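Local coordinates for putative NAD dependent dehydrogenase (PDB 6NOR), which binds NAD and probably acts as an oxidoreductase in the biosynthesis of gentamicin, at residues W53-D58 and T75-A80; V86-V91 and N111-K116; Q104-G109 and H133-V138. All blocks are in the same frame, centred on the assembly; numbering follows the deposited sequence.

From the N terminus, contact 1 is the first to close: strand 49-55 runs into helix 59-69 and the edge strand 72-74, and helix 77-81 then returns to pack on the end of 49-55. Only after this loop is complete does contact 2 open, with strand 86-91, whose V86 touches W53 and A80. Contacts 2 and 3 cross, since 104-109 lies inside the loop closed by 86-91 with 111-116, and 111-116 lies inside the loop closed by 104-109 with 133-138. All three belong to the Rossmann domain. Contacts 1 and 2 also reach NAD, whereas contact 3 ties two helix ends together away from the cofactor.

Contact 1: residues W53-D58 and T75-A80; sequences WVVDRD and TTLDEA. With NAD (nicotinamide-adenine-dinucleotide), chain G.
T75 lies against the chain just past the end of strand 49-55, its CA 3.3 Å from the carbonyl O of D56 in a CA-H...O contact. No conventional hydrogen bond crosses between the segments. The methyl CG2 of T75 reaches the same carbonyl and, more distantly, R57 O. At T76 and L77 the chain enters helix 77-81, and V55 packs on this first turn: its CG1, anti to the backbone N (chi1 -176°), sits 3.8 Å from L77 N, while CG2 turns to L77 CD1, loosely, and to A80 CB. Just beyond V55 is the acidic residue expected at the end of the second strand of an NAD-binding Rossmann fold. D56 grips both hydroxyls of the adenine ribose, OD1 accepting from NAD O2B at 2.6 Å and OD2 from NAD O3B at 2.7 Å. OD1 also takes D58 N through its anti lone pair, forming an Asx turn, and OD2 has G32 N as a second partner. Further along the helix, E79 crosses the indole of W53 at about a right angle, its CG 3.6 Å from W53 CH2 and its carboxylate 50° from the ring plane; E79 OE2 is hydrogen-bonded to T74 OG1. A80 comes over a face of that indole: its CA lies 3.8 Å from the centroid of the W53 five-membered ring and 1° off the normal, a CH-pi contact. A leucine in place of W53 would probably deprive A80 of this flat platform and D83 of its bond from the indole NE1. A80 CB meets W53 CG at 3.7 Å and turns its other flank to V55 CG2.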
loop_
_atom_site.group_PDB
_atom_site.type_symbol
_atom_site.label_atom_id
_atom_site.label_comp_id
_atom_site.label_asym_id
_atom_site.label_seq_id
_atom_site.Cartn_x
_atom_site.Cartn_y
_atom_site.Cartn_z
ATOM N N TRP A 53 0.890 -16.253 -42.102
ATOM C CA TRP A 53 0.883 -17.656 -41.717
ATOM C C TRP A 53 0.910 -17.852 -40.208
ATOM O O TRP A 53 1.593 -17.127 -39.497
ATOM C CB TRP A 53 2.081 -18.377 -42.334
ATOM C CG TRP A 53 2.079 -18.486 -43.829
ATOM C CD1 TRP A 53 2.623 -17.608 -44.703
ATOM C CD2 TRP A 53 1.526 -19.550 -44.618
ATOM N NE1 TRP A 53 2.443 -18.046 -45.990
ATOM C CE2 TRP A 53 1.766 -19.237 -45.965
ATOM C CE3 TRP A 53 0.839 -20.730 -44.313
ATOM C CZ2 TRP A 53 1.360 -20.065 -47.017
ATOM C CZ3 TRP A 53 0.437 -21.562 -45.360
ATOM C CH2 TRP A 53 0.702 -21.222 -46.694
ATOM N N VAL A 54 0.133 -18.827 -39.755
ATOM C CA VAL A 54 0.295 -19.480 -38.477
ATOM C C VAL A 54 0.817 -20.887 -38.759
ATOM O O VAL A 54 0.203 -21.636 -39.514
ATOM C CB VAL A 54 -1.027 -19.557 -37.692
ATOM C CG1 VAL A 54 -0.831 -20.292 -36.390
ATOM C CG2 VAL A 54 -1.551 -18.183 -37.409
ATOM N N VAL A 55 1.978 -21.217 -38.199
ATOM C CA VAL A 55 2.551 -22.559 -38.285
ATOM C C VAL A 55 2.397 -23.237 -36.942
ATOM O O VAL A 55 2.769 -22.658 -35.923
ATOM C CB VAL A 55 4.042 -22.530 -38.665
ATOM C CG1 VAL A 55 4.587 -23.971 -38.844
ATOM C CG2 VAL A 55 4.264 -21.718 -39.938
ATOM N N ASP A 56 1.834 -24.441 -36.923
ATOM C CA ASP A 56 1.669 -25.193 -35.674
ATOM C C ASP A 56 1.588 -26.672 -35.983
ATOM O O ASP A 56 1.003 -27.057 -36.984
ATOM C CB ASP A 56 0.423 -24.755 -34.898
ATOM C CG ASP A 56 0.532 -25.036 -33.377
ATOM O OD1 ASP A 56 0.502 -26.213 -32.963
ATOM O OD2 ASP A 56 0.635 -24.072 -32.585
ATOM N N ARG A 57 2.186 -27.502 -35.135
ATOM C CA ARG A 57 2.095 -28.944 -35.330
ATOM C C ARG A 57 0.644 -29.391 -35.183
ATOM O O ARG A 57 0.204 -30.283 -35.890
ATOM C CB ARG A 57 3.005 -29.705 -34.350
ATOM C CG ARG A 57 2.590 -29.632 -32.889
ATOM C CD ARG A 57 3.281 -30.700 -32.032
ATOM N NE ARG A 57 2.924 -32.050 -32.458
ATOM C CZ ARG A 57 1.762 -32.638 -32.200
ATOM N NH1 ARG A 57 0.822 -32.006 -31.510
ATOM N NH2 ARG A 57 1.536 -33.865 -32.637
ATOM N N ASP A 58 -0.093 -28.765 -34.266
ATOM C CA ASP A 58 -1.512 -29.066 -34.051
ATOM C C ASP A 58 -2.377 -28.200 -34.964
ATOM O O ASP A 58 -2.510 -26.993 -34.743
ATOM C CB ASP A 58 -1.883 -28.850 -32.581
ATOM C CG ASP A 58 -3.380 -29.043 -32.296
ATOM O OD1 ASP A 58 -4.239 -28.467 -32.997
ATOM O OD2 ASP A 58 -3.707 -29.766 -31.334
ATOM N N THR A 75 1.186 -26.852 -41.113
ATOM C CA THR A 75 1.872 -27.648 -40.117
ATOM C C THR A 75 3.329 -27.765 -40.501
ATOM O O THR A 75 4.126 -28.341 -39.781
ATOM C CB THR A 75 1.250 -29.047 -39.975
ATOM O OG1 THR A 75 1.229 -29.684 -41.250
ATOM C CG2 THR A 75 -0.169 -28.945 -39.470
ATOM N N THR A 76 3.679 -27.178 -41.630
ATOM C CA THR A 76 5.025 -27.265 -42.173
ATOM C C THR A 76 5.650 -25.893 -42.260
ATOM O O THR A 76 5.209 -25.061 -43.040
ATOM C CB THR A 76 5.027 -27.879 -43.595
ATOM O OG1 THR A 76 4.246 -29.075 -43.612
ATOM C CG2 THR A 76 6.433 -28.179 -44.053
ATOM N N LEU A 77 6.697 -25.669 -41.483
ATOM C CA LEU A 77 7.431 -24.416 -41.528
ATOM C C LEU A 77 7.863 -24.058 -42.951
ATOM O O LEU A 77 7.934 -22.890 -43.315
ATOM C CB LEU A 77 8.652 -24.489 -40.597
ATOM C CG LEU A 77 9.502 -23.222 -40.559
ATOM C CD1 LEU A 77 8.674 -22.063 -40.028
ATOM C CD2 LEU A 77 10.759 -23.409 -39.724
ATOM N N ASP A 78 8.126 -25.072 -43.765
ATOM C CA ASP A 78 8.640 -24.851 -45.108
ATOM C C ASP A 78 7.615 -24.240 -46.043
ATOM O O ASP A 78 7.977 -23.536 -46.978
ATOM C CB ASP A 78 9.160 -26.160 -45.696
ATOM C CG ASP A 78 10.634 -26.380 -45.402
ATOM O OD1 ASP A 78 11.386 -25.380 -45.377
ATOM O OD2 ASP A 78 11.041 -27.543 -45.187
ATOM N N GLU A 79 6.340 -24.507 -45.797
ATOM C CA GLU A 79 5.302 -23.929 -46.625
ATOM C C GLU A 79 5.290 -22.405 -46.447
ATOM O O GLU A 79 5.234 -21.658 -47.420
ATOM C CB GLU A 79 3.940 -24.538 -46.293
ATOM C CG GLU A 79 2.849 -24.099 -47.245
ATOM C CD GLU A 79 1.554 -24.865 -47.071
ATOM O OE1 GLU A 79 0.636 -24.666 -47.889
ATOM O OE2 GLU A 79 1.444 -25.659 -46.121
ATOM N N ALA A 80 5.389 -21.952 -45.200
ATOM C CA ALA A 80 5.397 -20.526 -44.899
ATOM C C ALA A 80 6.654 -19.857 -45.420
ATOM O O ALA A 80 6.622 -18.696 -45.815
ATOM C CB ALA A 80 5.271 -20.292 -43.387
HETATM P PA NAD G . 2.079 -23.266 -25.470
HETATM O O1A NAD G . 2.179 -24.736 -24.996
HETATM O O2A NAD G . 0.845 -22.579 -25.023
HETATM O O5B NAD G . 2.125 -23.229 -27.038
HETATM C C5B NAD G . 3.149 -23.945 -27.706
HETATM C C4B NAD G . 2.659 -24.108 -29.170
HETATM O O4B NAD G . 3.629 -24.495 -29.947
HETATM C C3B NAD G . 1.622 -25.207 -29.220
HETATM O O3B NAD G . 0.557 -24.751 -29.940
HETATM C C2B NAD G . 2.336 -26.372 -29.959
HETATM O O2B NAD G . 1.326 -27.145 -30.703
HETATM C C1B NAD G . 3.088 -25.745 -30.770
HETATM N N9A NAD G . 4.265 -26.494 -31.172
HETATM C C8A NAD G . 4.997 -27.396 -30.489
HETATM N N7A NAD G . 6.028 -27.777 -31.284
HETATM C C5A NAD G . 5.928 -27.119 -32.440
HETATM C C6A NAD G . 6.683 -27.140 -33.576
HETATM N N6A NAD G . 7.813 -27.891 -33.813
HETATM N N1A NAD G . 6.368 -26.362 -34.600
HETATM C C2A NAD G . 5.277 -25.559 -34.538
HETATM N N3A NAD G . 4.522 -25.546 -33.414
HETATM C C4A NAD G . 4.845 -26.316 -32.369
HETATM O O3 NAD G . 3.341 -22.534 -24.941
HETATM P PN NAD G . 3.564 -20.966 -24.766
HETATM O O1N NAD G . 2.944 -20.131 -25.838
HETATM O O2N NAD G . 3.082 -20.535 -23.392
HETATM O O5D NAD G . 5.125 -20.761 -24.836
HETATM C C5D NAD G . 5.801 -20.743 -26.079
HETATM C C4D NAD G . 7.109 -19.941 -25.930
HETATM O O4D NAD G . 6.904 -18.727 -25.506
HETATM C C3D NAD G . 8.025 -20.597 -24.855
HETATM O O3D NAD G . 9.269 -20.542 -25.271
HETATM C C2D NAD G . 7.780 -19.746 -23.590
HETATM O O2D NAD G . 8.972 -19.827 -22.699
HETATM C C1D NAD G . 7.599 -18.546 -24.064
HETATM N N1N NAD G . 6.760 -17.743 -23.224
HETATM C C2N NAD G . 7.093 -16.406 -23.039
HETATM C C3N NAD G . 6.314 -15.575 -22.232
HETATM C C7N NAD G . 6.764 -14.115 -22.062
HETATM O O7N NAD G . 6.193 -13.399 -21.325
HETATM N N7N NAD G . 7.899 -13.648 -22.783
HETATM C C4N NAD G . 5.198 -16.053 -21.583
HETATM C C5N NAD G . 4.851 -17.392 -21.771
HETATM C C6N NAD G . 5.643 -18.237 -22.595
#

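Contact 2: residues V86-V91 and N111-K116; sequences VRFVVV and NVLVEK. With NAD (nicotinamide-adenine-dinucleotide), chain G.
V91 and V112 touch through their CG2 methyls, 3.8 Å apart, on one face of the parallel pair. On the other face the F88 ring runs alongside L113, pointing the same way, with F88 CE1 3.8 Å from L113 CB. The backbone between these buried side chains is fully laddered: V89 and V91 donate to N111 O and L113 O, and L113 and E115 donate back to V89 O and V91 O. The solvent side is at R87, yet its backbone is firmly held: N111 ND2 bonds R87 O at 2.8 Å, nearly straight (168°) and in the amide plane, while N111 N reaches the same oxygen from above the carbonyl plane. Looser is the exposed R87 side chain, linked to N111 ND2 through a water that accepts from R87 NH2. At the far end E115 OE1 takes the nicotinamide amide N7N of NAD at 2.9 Å, E115 OE2 is held by H39, and K116 O accepts from NAD O2D at 2.8 Å. In this beta-alpha-beta unit helix 98-107 packs on V89, V91 and V112, and helices 34-44 and 313-326 lie across the face of F88, V90 and L113; strand 25-30 pairs with F88 and V90 through A28, and V112 bonds V138, next to strand 139-141.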
loop_
_atom_site.group_PDB
_atom_site.type_symbol
_atom_site.label_atom_id
_atom_site.label_comp_id
_atom_site.label_asym_id
_atom_site.label_seq_id
_atom_site.Cartn_x
_atom_site.Cartn_y
_atom_site.Cartn_z
ATOM N N VAL A 86 6.723 -13.310 -46.747
ATOM C CA VAL A 86 7.173 -13.454 -45.377
ATOM C C VAL A 86 8.624 -12.986 -45.210
ATOM O O VAL A 86 9.532 -13.492 -45.857
ATOM C CB VAL A 86 7.046 -14.892 -44.914
ATOM C CG1 VAL A 86 7.547 -15.019 -43.493
ATOM C CG2 VAL A 86 5.602 -15.334 -45.001
ATOM N N ARG A 87 8.827 -12.002 -44.342
ATOM C CA ARG A 87 10.158 -11.456 -44.107
ATOM C C ARG A 87 10.505 -11.502 -42.621
ATOM O O ARG A 87 11.630 -11.202 -42.214
ATOM C CB ARG A 87 10.241 -10.021 -44.624
ATOM C CG ARG A 87 10.444 -9.910 -46.143
ATOM C CD ARG A 87 10.331 -8.454 -46.577
ATOM N NE ARG A 87 11.333 -7.599 -45.940
ATOM C CZ ARG A 87 11.155 -6.306 -45.684
ATOM N NH1 ARG A 87 10.006 -5.716 -46.004
ATOM N NH2 ARG A 87 12.121 -5.605 -45.096
ATOM N N PHE A 88 9.525 -11.880 -41.816
ATOM C CA PHE A 88 9.658 -11.797 -40.388
ATOM C C PHE A 88 8.903 -12.943 -39.741
ATOM O O PHE A 88 7.725 -13.145 -39.991
ATOM C CB PHE A 88 9.151 -10.441 -39.899
ATOM C CG PHE A 88 9.116 -10.292 -38.402
ATOM C CD1 PHE A 88 10.243 -10.514 -37.641
ATOM C CD2 PHE A 88 7.946 -9.921 -37.763
ATOM C CE1 PHE A 88 10.212 -10.370 -36.263
ATOM C CE2 PHE A 88 7.900 -9.768 -36.380
ATOM C CZ PHE A 88 9.041 -9.992 -35.628
ATOM N N VAL A 89 9.603 -13.705 -38.921
ATOM C CA VAL A 89 9.024 -14.875 -38.298
ATOM C C VAL A 89 9.132 -14.781 -36.779
ATOM O O VAL A 89 10.189 -14.472 -36.242
ATOM C CB VAL A 89 9.715 -16.161 -38.780
ATOM C CG1 VAL A 89 9.041 -17.383 -38.177
ATOM C CG2 VAL A 89 9.718 -16.221 -40.304
ATOM N N VAL A 90 8.012 -15.015 -36.108
ATOM C CA VAL A 90 7.938 -15.100 -34.665
ATOM C C VAL A 90 7.917 -16.566 -34.247
ATOM O O VAL A 90 7.064 -17.338 -34.696
ATOM C CB VAL A 90 6.679 -14.394 -34.111
ATOM C CG1 VAL A 90 6.584 -14.587 -32.592
ATOM C CG2 VAL A 90 6.730 -12.933 -34.417
ATOM N N VAL A 91 8.863 -16.942 -33.392
ATOM C CA VAL A 91 8.964 -18.311 -32.902
ATOM C C VAL A 91 8.545 -18.437 -31.436
ATOM O O VAL A 91 9.256 -18.024 -30.529
ATOM C CB VAL A 91 10.380 -18.847 -33.072
ATOM C CG1 VAL A 91 10.474 -20.259 -32.544
ATOM C CG2 VAL A 91 10.765 -18.818 -34.524
ATOM N N ASN A 111 14.110 -12.488 -41.072
ATOM C CA ASN A 111 14.252 -11.922 -39.738
ATOM C C ASN A 111 13.454 -12.753 -38.755
ATOM O O ASN A 111 12.451 -13.353 -39.129
ATOM C CB ASN A 111 13.778 -10.482 -39.714
ATOM C CG ASN A 111 14.472 -9.637 -40.739
ATOM O OD1 ASN A 111 15.527 -9.060 -40.476
ATOM N ND2 ASN A 111 13.885 -9.559 -41.924
ATOM N N VAL A 112 13.895 -12.802 -37.504
ATOM C CA VAL A 112 13.250 -13.680 -36.555
ATOM C C VAL A 112 13.245 -13.108 -35.126
ATOM O O VAL A 112 14.224 -12.558 -34.649
ATOM C CB VAL A 112 13.915 -15.093 -36.585
ATOM C CG1 VAL A 112 15.298 -15.062 -36.010
ATOM C CG2 VAL A 112 13.048 -16.126 -35.871
ATOM N N LEU A 113 12.086 -13.210 -34.488
ATOM C CA LEU A 113 11.916 -12.931 -33.075
ATOM C C LEU A 113 11.674 -14.255 -32.385
ATOM O O LEU A 113 10.689 -14.910 -32.673
ATOM C CB LEU A 113 10.744 -11.973 -32.836
ATOM C CG LEU A 113 10.179 -11.815 -31.420
ATOM C CD1 LEU A 113 11.264 -11.437 -30.443
ATOM C CD2 LEU A 113 9.069 -10.775 -31.370
ATOM N N VAL A 114 12.586 -14.647 -31.501
ATOM C CA VAL A 114 12.471 -15.878 -30.721
ATOM C C VAL A 114 12.056 -15.592 -29.297
ATOM O O VAL A 114 12.657 -14.772 -28.635
ATOM C CB VAL A 114 13.795 -16.653 -30.653
ATOM C CG1 VAL A 114 13.576 -18.004 -29.997
ATOM C CG2 VAL A 114 14.399 -16.798 -32.038
ATOM N N GLU A 115 11.018 -16.262 -28.833
ATOM C CA GLU A 115 10.623 -16.142 -27.464
ATOM C C GLU A 115 11.740 -16.572 -26.508
ATOM O O GLU A 115 12.610 -17.350 -26.860
ATOM C CB GLU A 115 9.376 -16.963 -27.196
ATOM C CG GLU A 115 8.117 -16.149 -27.161
ATOM C CD GLU A 115 8.186 -14.970 -26.188
ATOM O OE1 GLU A 115 8.891 -15.053 -25.156
ATOM O OE2 GLU A 115 7.518 -13.958 -26.462
ATOM N N LYS A 116 11.703 -16.008 -25.312
ATOM C CA LYS A 116 12.419 -16.492 -24.144
ATOM C C LYS A 116 12.077 -17.966 -23.862
ATOM O O LYS A 116 10.930 -18.367 -23.990
ATOM C CB LYS A 116 12.041 -15.622 -22.938
ATOM C CG LYS A 116 11.768 -16.458 -21.718
ATOM C CD LYS A 116 10.563 -16.034 -21.030
ATOM C CE LYS A 116 9.770 -17.192 -20.467
ATOM N NZ LYS A 116 8.584 -16.622 -19.758
HETATM P PA NAD G . 2.079 -23.266 -25.470
HETATM O O1A NAD G . 2.179 -24.736 -24.996
HETATM O O2A NAD G . 0.845 -22.579 -25.023
HETATM O O5B NAD G . 2.125 -23.229 -27.038
HETATM C C5B NAD G . 3.149 -23.945 -27.706
HETATM C C4B NAD G . 2.659 -24.108 -29.170
HETATM O O4B NAD G . 3.629 -24.495 -29.947
HETATM C C3B NAD G . 1.622 -25.207 -29.220
HETATM O O3B NAD G . 0.557 -24.751 -29.940
HETATM C C2B NAD G . 2.336 -26.372 -29.959
HETATM O O2B NAD G . 1.326 -27.145 -30.703
HETATM C C1B NAD G . 3.088 -25.745 -30.770
HETATM N N9A NAD G . 4.265 -26.494 -31.172
HETATM C C8A NAD G . 4.997 -27.396 -30.489
HETATM N N7A NAD G . 6.028 -27.777 -31.284
HETATM C C5A NAD G . 5.928 -27.119 -32.440
HETATM C C6A NAD G . 6.683 -27.140 -33.576
HETATM N N6A NAD G . 7.813 -27.891 -33.813
HETATM N N1A NAD G . 6.368 -26.362 -34.600
HETATM C C2A NAD G . 5.277 -25.559 -34.538
HETATM N N3A NAD G . 4.522 -25.546 -33.414
HETATM C C4A NAD G . 4.845 -26.316 -32.369
HETATM O O3 NAD G . 3.341 -22.534 -24.941
HETATM P PN NAD G . 3.564 -20.966 -24.766
HETATM O O1N NAD G . 2.944 -20.131 -25.838
HETATM O O2N NAD G . 3.082 -20.535 -23.392
HETATM O O5D NAD G . 5.125 -20.761 -24.836
HETATM C C5D NAD G . 5.801 -20.743 -26.079
HETATM C C4D NAD G . 7.109 -19.941 -25.930
HETATM O O4D NAD G . 6.904 -18.727 -25.506
HETATM C C3D NAD G . 8.025 -20.597 -24.855
HETATM O O3D NAD G . 9.269 -20.542 -25.271
HETATM C C2D NAD G . 7.780 -19.746 -23.590
HETATM O O2D NAD G . 8.972 -19.827 -22.699
HETATM C C1D NAD G . 7.599 -18.546 -24.064
HETATM N N1N NAD G . 6.760 -17.743 -23.224
HETATM C C2N NAD G . 7.093 -16.406 -23.039
HETATM C C3N NAD G . 6.314 -15.575 -22.232
HETATM C C7N NAD G . 6.764 -14.115 -22.062
HETATM O O7N NAD G . 6.193 -13.399 -21.325
HETATM N N7N NAD G . 7.899 -13.648 -22.783
HETATM C C4N NAD G . 5.198 -16.053 -21.583
HETATM C C5N NAD G . 4.851 -17.392 -21.771
HETATM C C6N NAD G . 5.643 -18.237 -22.595
HETATM O O HOH W 1 14.602 -7.576 -44.434
#

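Contact 3: residues Q104-G109 and H133-V138; sequences QVIAAG and HERGVV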
loop_
_atom_site.group_PDB
_atom_site.type_symbol
_atom_site.label_atom_id
_atom_site.label_comp_id
_atom_site.label_asym_id
_atom_site.label_seq_id
_atom_site.Cartn_x
_atom_site.Cartn_y
_atom_site.Cartn_z
ATOM N N GLN A 104 16.690 -22.506 -39.110
ATOM C CA GLN A 104 16.111 -22.693 -40.436
ATOM C C GLN A 104 15.509 -21.384 -40.988
ATOM O O GLN A 104 15.615 -21.098 -42.173
ATOM C CB GLN A 104 15.054 -23.783 -40.385
ATOM C CG GLN A 104 14.432 -24.114 -41.715
ATOM C CD GLN A 104 13.324 -25.138 -41.589
ATOM O OE1 GLN A 104 13.198 -25.817 -40.560
ATOM N NE2 GLN A 104 12.508 -25.252 -42.634
ATOM N N VAL A 105 14.891 -20.593 -40.123
ATOM C CA VAL A 105 14.340 -19.304 -40.525
ATOM C C VAL A 105 15.445 -18.360 -40.964
ATOM O O VAL A 105 15.322 -17.654 -41.948
ATOM C CB VAL A 105 13.543 -18.650 -39.372
ATOM C CG1 VAL A 105 13.208 -17.208 -39.696
ATOM C CG2 VAL A 105 12.275 -19.442 -39.096
ATOM N N ILE A 106 16.535 -18.360 -40.215
ATOM C CA ILE A 106 17.680 -17.541 -40.523
ATOM C C ILE A 106 18.351 -17.992 -41.816
ATOM O O ILE A 106 18.751 -17.180 -42.624
ATOM C CB ILE A 106 18.678 -17.571 -39.362
ATOM C CG1 ILE A 106 18.130 -16.720 -38.208
ATOM C CG2 ILE A 106 20.042 -17.070 -39.796
ATOM C CD1 ILE A 106 18.896 -16.875 -36.922
ATOM N N ALA A 107 18.455 -19.296 -42.013
ATOM C CA ALA A 107 19.118 -19.819 -43.201
ATOM C C ALA A 107 18.314 -19.480 -44.463
ATOM O O ALA A 107 18.877 -19.314 -45.542
ATOM C CB ALA A 107 19.322 -21.315 -43.075
ATOM N N ALA A 108 17.002 -19.339 -44.303
ATOM C CA ALA A 108 16.112 -18.986 -45.407
ATOM C C ALA A 108 16.078 -17.483 -45.610
ATOM O O ALA A 108 15.301 -16.973 -46.412
ATOM C CB ALA A 108 14.704 -19.515 -45.149
ATOM N N GLY A 109 16.907 -16.774 -44.854
ATOM C CA GLY A 109 17.078 -15.343 -45.017
ATOM C C GLY A 109 15.981 -14.485 -44.431
ATOM O O GLY A 109 15.729 -13.389 -44.903
ATOM N N HIS A 133 23.785 -12.391 -38.174
ATOM C CA HIS A 133 24.614 -11.280 -38.594
ATOM C C HIS A 133 25.185 -11.557 -39.979
ATOM O O HIS A 133 25.195 -10.685 -40.833
ATOM C CB HIS A 133 25.734 -11.043 -37.575
ATOM C CG HIS A 133 26.716 -9.978 -37.976
ATOM N ND1 HIS A 133 26.548 -8.646 -37.654
ATOM C CD2 HIS A 133 27.893 -10.056 -38.643
ATOM C CE1 HIS A 133 27.569 -7.949 -38.119
ATOM N NE2 HIS A 133 28.402 -8.781 -38.721
ATOM N N GLU A 134 25.624 -12.789 -40.209
ATOM C CA GLU A 134 26.169 -13.163 -41.500
ATOM C C GLU A 134 25.104 -13.074 -42.570
ATOM O O GLU A 134 25.382 -12.696 -43.697
ATOM C CB GLU A 134 26.753 -14.578 -41.460
ATOM C CG GLU A 134 27.597 -14.965 -42.670
ATOM C CD GLU A 134 26.768 -15.469 -43.844
ATOM O OE1 GLU A 134 25.633 -15.943 -43.614
ATOM O OE2 GLU A 134 27.252 -15.389 -44.996
ATOM N N ARG A 135 23.883 -13.434 -42.216
ATOM C CA ARG A 135 22.789 -13.479 -43.169
ATOM C C ARG A 135 22.205 -12.083 -43.334
ATOM O O ARG A 135 21.301 -11.857 -44.114
ATOM C CB ARG A 135 21.731 -14.478 -42.680
ATOM C CG ARG A 135 20.937 -15.164 -43.749
ATOM C CD ARG A 135 21.784 -16.051 -44.641
ATOM N NE ARG A 135 20.923 -16.819 -45.535
ATOM C CZ ARG A 135 20.292 -16.324 -46.599
ATOM N NH1 ARG A 135 19.517 -17.115 -47.334
ATOM N NH2 ARG A 135 20.431 -15.044 -46.935
ATOM N N GLY A 136 22.742 -11.134 -42.583
ATOM C CA GLY A 136 22.233 -9.769 -42.572
ATOM C C GLY A 136 20.782 -9.606 -42.129
ATOM O O GLY A 136 20.095 -8.730 -42.648
ATOM N N VAL A 137 20.318 -10.428 -41.178
ATOM C CA VAL A 137 18.945 -10.318 -40.666
ATOM C C VAL A 137 18.909 -9.988 -39.184
ATOM O O VAL A 137 19.903 -10.113 -38.478
ATOM C CB VAL A 137 18.129 -11.609 -40.880
ATOM C CG1 VAL A 137 17.946 -11.885 -42.363
ATOM C CG2 VAL A 137 18.792 -12.780 -40.186
ATOM N N VAL A 138 17.750 -9.549 -38.719
ATOM C CA VAL A 138 17.572 -9.266 -37.309
ATOM C C VAL A 138 17.253 -10.554 -36.568
ATOM O O VAL A 138 16.386 -11.334 -36.988
ATOM C CB VAL A 138 16.446 -8.240 -37.059
ATOM C CG1 VAL A 138 16.192 -8.070 -35.548
ATOM C CG2 VAL A 138 16.780 -6.906 -37.720
HETATM O O HOH W 2 22.005 -19.300 -45.527
#
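The guanidinium of R135 lies with one face on G109, whose CA stands 3.7 Å above the guanidinium plane, over its centre, and with A107 O at its edge. R135 NH1 makes the main bond, 2.9 Å to A107 O at a bent 142°, approaching from above the carbonyl plane. R135 NE reaches the same oxygen only weakly. A water reinforces this edge, donating to A107 O and accepting from R135 NE at 2.7 Å, so that A107 O takes NH1 and the water, with NE, whose one hydrogen also serves the water, only a weak third. A positive charge at the C-terminal end of helix 98-107 would be expected to interact favourably with that end of the helix dipole. The arginine chain bends at chi2 (64°), bringing its aliphatic part across the helix end as well: R135 CG comes to 3.2 Å from I106 O, the oxygen that also accepts from G109 N in the closing turn. G109 ends the helix in a Schellman motif with positive phi (78°), and a CB there would fall about 3.2 Å from R135 NH1, so a side chain here would probably crowd the guanidinium in its present position. G136 closes its own helix in the same motif. Beyond it, V137 CG1 rests 3.7 Å from G109 O, while its CG2 meets I106 CG1 only loosely. The contact thus joins the C-terminal ends of helices 98-107 and 122-134 near the surface, I106 reaching inward to L128, A132 and V112, and V138 leading on into strand 139-141 beside strand 111-114.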